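Local coordinates for protein beta-L-arabinobiosidase (Bacteroides thetaiotaomicron, PDB 5MQR) that probably hydrolyses arabinose-containing glycans of plant pectin as a beta-L-arabinobiosidase, and may have exo-alpha-sialidase activity, at residues S808-T821 and E873-I887. Sequence-based numbering, arbitrary orientation.
Sequences SISGGRNKKYARPT and ETMRTDSSANVREAI
The Tyr-817 ring is covered on both faces: Arg-876 CG makes a CH-pi contact, 3.7 Å from the ring centroid and 15° off the normal, and on the opposite side Lys-815 CB sits over the centre. Thr-877 OG1 lies at the ring edge. The Arg-876 guanidinium is turned 57° from the ring plane; Ala-881 CB stands over its centre on one face, and Ile-809 O lies at its edge, weakly bonded. Ile-887 CD1 covers one face of the Arg-819 guanidinium, which is salt-bridged to Asp-803. Extended from CG to NE, the Arg-876 chain crosses the ring and brings NE to 3.1 Å and NH2 to 3.3 Å from Ser-810 O, a side-on grip on one carbonyl. A leucine here would probably leave the Ser-810 carbonyl without its two N-H donors. Glu-885 takes both the N-H and the hydroxyl of Ser-810: OE2 accepts from N at 3.0 Å, almost straight (174°) but from above the carboxylate plane, and OE1 accepts from OG on the syn side. Thr-874 OG1 donates to that same Ser-810 OG at 2.8 Å. Ala-818 and Met-875 form a single antiparallel hydrogen-bonded bridge, and Ile-887 CD1 packs against Pro-820 CD at the start of helix 820-839. Two loops of the MGH1-like glycoside hydrolase region are thus joined in good part at Ser-810; with OE2 also bonded to a water, both Glu-885 oxygens are engaged, which fixes the carboxylate's rotation.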
loop_
_atom_site.group_PDB
_atom_site.type_symbol
_atom_site.label_atom_id
_atom_site.label_comp_id
_atom_site.label_asym_id
_atom_site.label_seq_id
_atom_site.Cartn_x
_atom_site.Cartn_y
_atom_site.Cartn_z
ATOM N N SER A 808 18.292 46.129 -4.392
ATOM C CA SER A 808 17.495 45.721 -5.529
ATOM C C SER A 808 17.693 46.766 -6.625
ATOM O O SER A 808 18.078 47.893 -6.339
ATOM C CB SER A 808 16.015 45.610 -5.151
ATOM O OG SER A 808 15.404 46.880 -4.978
ATOM N N ILE A 809 17.422 46.379 -7.869
ATOM C CA ILE A 809 17.475 47.299 -8.995
ATOM C C ILE A 809 16.354 48.337 -8.882
ATOM O O ILE A 809 16.632 49.547 -8.914
ATOM C CB ILE A 809 17.404 46.569 -10.354
ATOM C CG1 ILE A 809 18.654 45.681 -10.521
ATOM C CG2 ILE A 809 17.315 47.575 -11.510
ATOM C CD1 ILE A 809 18.614 44.717 -11.695
ATOM N N SER A 810 15.100 47.893 -8.724
ATOM C CA SER A 810 13.988 48.863 -8.699
ATOM C C SER A 810 14.137 49.777 -7.485
ATOM O O SER A 810 13.818 50.955 -7.523
ATOM C CB SER A 810 12.616 48.192 -8.710
ATOM O OG SER A 810 12.358 47.479 -7.520
ATOM N N GLY A 811 14.622 49.190 -6.407
ATOM C CA GLY A 811 15.282 49.930 -5.401
ATOM C C GLY A 811 14.406 50.467 -4.310
ATOM O O GLY A 811 13.172 50.272 -4.269
ATOM N N GLY A 812 15.143 51.056 -3.375
ATOM C CA GLY A 812 14.653 52.024 -2.504
ATOM C C GLY A 812 15.256 52.118 -1.136
ATOM O O GLY A 812 14.484 52.056 -0.210
ATOM N N ARG A 813 16.574 52.292 -0.958
ATOM C CA ARG A 813 17.085 52.630 0.400
ATOM C C ARG A 813 16.571 54.024 0.724
ATOM O O ARG A 813 16.859 54.963 -0.015
ATOM C CB ARG A 813 18.615 52.580 0.546
ATOM C CG ARG A 813 19.122 53.044 1.934
ATOM C CD ARG A 813 20.614 52.808 2.242
ATOM N NE ARG A 813 20.868 51.403 2.607
ATOM C CZ ARG A 813 21.212 50.420 1.754
ATOM N NH1 ARG A 813 21.378 49.170 2.197
ATOM N NH2 ARG A 813 21.405 50.664 0.453
ATOM N N ASN A 814 15.794 54.143 1.806
ATOM C CA ASN A 814 15.117 55.398 2.189
ATOM C C ASN A 814 14.227 55.970 1.073
ATOM O O ASN A 814 14.075 57.185 0.966
ATOM C CB ASN A 814 16.141 56.467 2.647
ATOM C CG ASN A 814 16.965 56.021 3.851
ATOM O OD1 ASN A 814 18.194 55.818 3.765
ATOM N ND2 ASN A 814 16.291 55.854 4.982
ATOM N N LYS A 815 13.669 55.108 0.219
ATOM C CA LYS A 815 12.723 55.560 -0.805
ATOM C C LYS A 815 11.334 55.055 -0.447
ATOM O O LYS A 815 11.181 54.094 0.313
ATOM C CB LYS A 815 13.083 55.062 -2.214
ATOM C CG LYS A 815 14.470 55.423 -2.737
ATOM C CD LYS A 815 14.625 56.913 -2.998
ATOM C CE LYS A 815 15.929 57.195 -3.734
ATOM N NZ LYS A 815 16.371 58.604 -3.519
ATOM N N LYS A 816 10.342 55.719 -1.021
ATOM C CA LYS A 816 8.945 55.425 -0.799
ATOM C C LYS A 816 8.375 55.019 -2.122
ATOM O O LYS A 816 7.505 55.679 -2.659
ATOM C CB LYS A 816 8.213 56.651 -0.249
ATOM C CG LYS A 816 8.735 57.089 1.108
ATOM C CD LYS A 816 7.857 58.148 1.754
ATOM C CE LYS A 816 8.280 58.303 3.203
ATOM N NZ LYS A 816 7.658 59.503 3.811
ATOM N N TYR A 817 8.899 53.926 -2.656
ATOM C CA TYR A 817 8.394 53.398 -3.895
ATOM C C TYR A 817 7.287 52.369 -3.613
ATOM O O TYR A 817 7.328 51.633 -2.617
ATOM C CB TYR A 817 9.515 52.760 -4.712
ATOM C CG TYR A 817 10.646 53.666 -5.175
ATOM C CD1 TYR A 817 10.511 55.067 -5.227
ATOM C CD2 TYR A 817 11.847 53.112 -5.614
ATOM C CE1 TYR A 817 11.554 55.869 -5.680
ATOM C CE2 TYR A 817 12.890 53.907 -6.065
ATOM C CZ TYR A 817 12.731 55.285 -6.096
ATOM O OH TYR A 817 13.756 56.065 -6.515
ATOM N N ALA A 818 6.322 52.319 -4.523
ATOM C CA ALA A 818 5.245 51.358 -4.455
ATOM C C ALA A 818 5.715 50.039 -5.068
ATOM O O ALA A 818 5.601 49.811 -6.262
ATOM C CB ALA A 818 4.004 51.889 -5.152
ATOM N N ARG A 819 6.231 49.168 -4.209
ATOM C CA ARG A 819 6.774 47.875 -4.605
ATOM C C ARG A 819 5.686 46.783 -4.562
ATOM O O ARG A 819 4.834 46.814 -3.661
ATOM C CB ARG A 819 7.937 47.531 -3.689
ATOM C CG ARG A 819 9.158 48.402 -3.923
ATOM C CD ARG A 819 10.179 48.282 -2.796
ATOM N NE ARG A 819 10.672 46.917 -2.643
ATOM C CZ ARG A 819 11.629 46.324 -3.369
ATOM N NH1 ARG A 819 12.258 46.958 -4.352
ATOM N NH2 ARG A 819 11.973 45.064 -3.085
ATOM N N PRO A 820 5.695 45.822 -5.526
ATOM C CA PRO A 820 4.647 44.780 -5.473
ATOM C C PRO A 820 4.789 43.798 -4.329
ATOM O O PRO A 820 3.882 43.001 -4.137
ATOM C CB PRO A 820 4.781 44.055 -6.821
ATOM C CG PRO A 820 6.169 44.336 -7.255
ATOM C CD PRO A 820 6.429 45.747 -6.796
ATOM N N THR A 821 5.912 43.841 -3.601
ATOM C CA THR A 821 6.040 43.172 -2.309
ATOM C C THR A 821 4.938 43.588 -1.335
ATOM O O THR A 821 3.978 42.832 -1.110
ATOM C CB THR A 821 7.386 43.483 -1.636
ATOM O OG1 THR A 821 7.620 44.900 -1.689
ATOM C CG2 THR A 821 8.525 42.728 -2.319
ATOM N N GLU A 873 5.652 45.494 -11.682
ATOM C CA GLU A 873 6.910 46.135 -11.333
ATOM C C GLU A 873 6.695 47.281 -10.344
ATOM O O GLU A 873 5.595 47.830 -10.221
ATOM C CB GLU A 873 7.599 46.659 -12.596
ATOM C CG GLU A 873 7.969 45.572 -13.602
ATOM C CD GLU A 873 8.674 46.103 -14.846
ATOM O OE1 GLU A 873 8.993 47.305 -14.899
ATOM O OE2 GLU A 873 8.924 45.294 -15.781
ATOM N N THR A 874 7.778 47.611 -9.650
ATOM C CA THR A 874 7.837 48.704 -8.703
ATOM C C THR A 874 7.517 50.007 -9.409
ATOM O O THR A 874 7.924 50.215 -10.550
ATOM C CB THR A 874 9.244 48.824 -8.110
ATOM O OG1 THR A 874 9.549 47.639 -7.368
ATOM C CG2 THR A 874 9.357 50.031 -7.192
HETATM N N MSE A 875 6.750 50.851 -8.746
HETATM C CA MSE A 875 6.404 52.159 -9.298
HETATM C C MSE A 875 7.247 53.114 -8.488
HETATM O O MSE A 875 7.115 53.193 -7.262
HETATM C CB MSE A 875 4.873 52.248 -9.233
HETATM C CG MSE A 875 4.186 53.452 -9.868
HETATM SE SE MSE A 875 4.661 53.753 -11.774
HETATM C CE MSE A 875 4.045 52.206 -12.752
ATOM N N ARG A 876 8.188 53.782 -9.149
ATOM C CA ARG A 876 8.941 54.877 -8.521
ATOM C C ARG A 876 8.050 56.133 -8.477
ATOM O O ARG A 876 6.935 56.135 -9.010
ATOM C CB ARG A 876 10.278 55.148 -9.243
ATOM C CG ARG A 876 11.235 53.953 -9.261
ATOM C CD ARG A 876 12.660 54.389 -9.576
ATOM N NE ARG A 876 13.632 53.287 -9.520
ATOM C CZ ARG A 876 14.405 52.861 -10.525
ATOM N NH1 ARG A 876 14.369 53.412 -11.737
ATOM N NH2 ARG A 876 15.251 51.865 -10.311
ATOM N N THR A 877 8.553 57.180 -7.825
ATOM C CA THR A 877 7.846 58.455 -7.646
ATOM C C THR A 877 7.052 58.921 -8.874
ATOM O O THR A 877 5.918 59.352 -8.730
ATOM C CB THR A 877 8.856 59.555 -7.253
ATOM O OG1 THR A 877 9.755 59.029 -6.264
ATOM C CG2 THR A 877 8.139 60.804 -6.716
ATOM N N ASP A 878 7.648 58.795 -10.065
ATOM C CA ASP A 878 7.068 59.312 -11.311
ATOM C C ASP A 878 6.669 58.277 -12.351
ATOM O O ASP A 878 5.618 58.417 -12.985
ATOM C CB ASP A 878 8.051 60.286 -11.953
ATOM C CG ASP A 878 8.158 61.587 -11.171
ATOM O OD1 ASP A 878 7.149 62.334 -11.103
ATOM O OD2 ASP A 878 9.248 61.845 -10.608
ATOM N N SER A 879 7.524 57.283 -12.573
ATOM C CA SER A 879 7.237 56.235 -13.550
ATOM C C SER A 879 7.709 54.872 -13.040
ATOM O O SER A 879 8.321 54.775 -11.969
ATOM C CB SER A 879 7.926 56.566 -14.872
ATOM O OG SER A 879 9.324 56.510 -14.692
ATOM N N SER A 880 7.416 53.835 -13.821
ATOM C CA SER A 880 7.822 52.469 -13.490
ATOM C C SER A 880 9.331 52.376 -13.321
ATOM O O SER A 880 10.073 53.161 -13.901
ATOM C CB SER A 880 7.385 51.491 -14.574
ATOM O OG SER A 880 7.564 50.165 -14.128
ATOM N N ALA A 881 9.775 51.421 -12.519
ATOM C CA ALA A 881 11.194 51.146 -12.383
ATOM C C ALA A 881 11.759 50.511 -13.642
ATOM O O ALA A 881 12.973 50.514 -13.808
ATOM C CB ALA A 881 11.465 50.261 -11.186
ATOM N N ASN A 882 10.889 49.981 -14.512
ATOM C CA ASN A 882 11.292 49.375 -15.779
ATOM C C ASN A 882 12.368 48.323 -15.581
ATOM O O ASN A 882 13.411 48.363 -16.239
ATOM C CB ASN A 882 11.767 50.434 -16.774
ATOM C CG ASN A 882 10.641 51.304 -17.267
ATOM O OD1 ASN A 882 9.532 50.829 -17.535
ATOM N ND2 ASN A 882 10.920 52.583 -17.413
ATOM N N VAL A 883 12.107 47.423 -14.625
ATOM C CA VAL A 883 12.911 46.242 -14.387
ATOM C C VAL A 883 11.999 45.104 -13.933
ATOM O O VAL A 883 11.190 45.260 -13.008
ATOM C CB VAL A 883 14.050 46.513 -13.369
ATOM C CG1 VAL A 883 13.535 47.017 -12.027
ATOM C CG2 VAL A 883 14.924 45.269 -13.200
ATOM N N ARG A 884 12.101 43.973 -14.618
ATOM C CA ARG A 884 11.393 42.776 -14.217
ATOM C C ARG A 884 12.189 42.116 -13.091
ATOM O O ARG A 884 13.374 41.756 -13.280
ATOM C CB ARG A 884 11.240 41.802 -15.377
ATOM C CG ARG A 884 10.486 42.333 -16.586
ATOM C CD ARG A 884 10.280 41.194 -17.568
ATOM N NE ARG A 884 9.592 41.586 -18.795
ATOM C CZ ARG A 884 10.134 42.263 -19.810
ATOM N NH1 ARG A 884 11.401 42.675 -19.772
ATOM N NH2 ARG A 884 9.387 42.542 -20.870
ATOM N N GLU A 885 11.548 41.977 -11.935
ATOM C CA GLU A 885 12.174 41.355 -10.756
ATOM C C GLU A 885 11.332 40.182 -10.280
ATOM O O GLU A 885 10.174 40.057 -10.643
ATOM C CB GLU A 885 12.344 42.384 -9.627
ATOM C CG GLU A 885 13.291 43.530 -9.968
ATOM C CD GLU A 885 13.274 44.654 -8.942
ATOM O OE1 GLU A 885 12.186 45.190 -8.616
ATOM O OE2 GLU A 885 14.367 45.004 -8.453
ATOM N N ALA A 886 11.913 39.346 -9.432
ATOM C CA ALA A 886 11.175 38.215 -8.865
ATOM C C ALA A 886 9.965 38.696 -8.066
ATOM O O ALA A 886 8.949 37.977 -8.001
ATOM C CB ALA A 886 12.078 37.362 -7.978
ATOM N N ILE A 887 10.077 39.904 -7.477
ATOM C CA ILE A 887 8.976 40.466 -6.704
ATOM C C ILE A 887 7.718 40.660 -7.546
ATOM O O ILE A 887 6.641 40.693 -7.003
ATOM C CB ILE A 887 9.315 41.776 -5.949
ATOM C CG1 ILE A 887 9.724 42.909 -6.900
ATOM C CG2 ILE A 887 10.381 41.507 -4.900
ATOM C CD1 ILE A 887 9.733 44.290 -6.241
HETATM O O HOH W 1 16.641 43.694 -8.240
#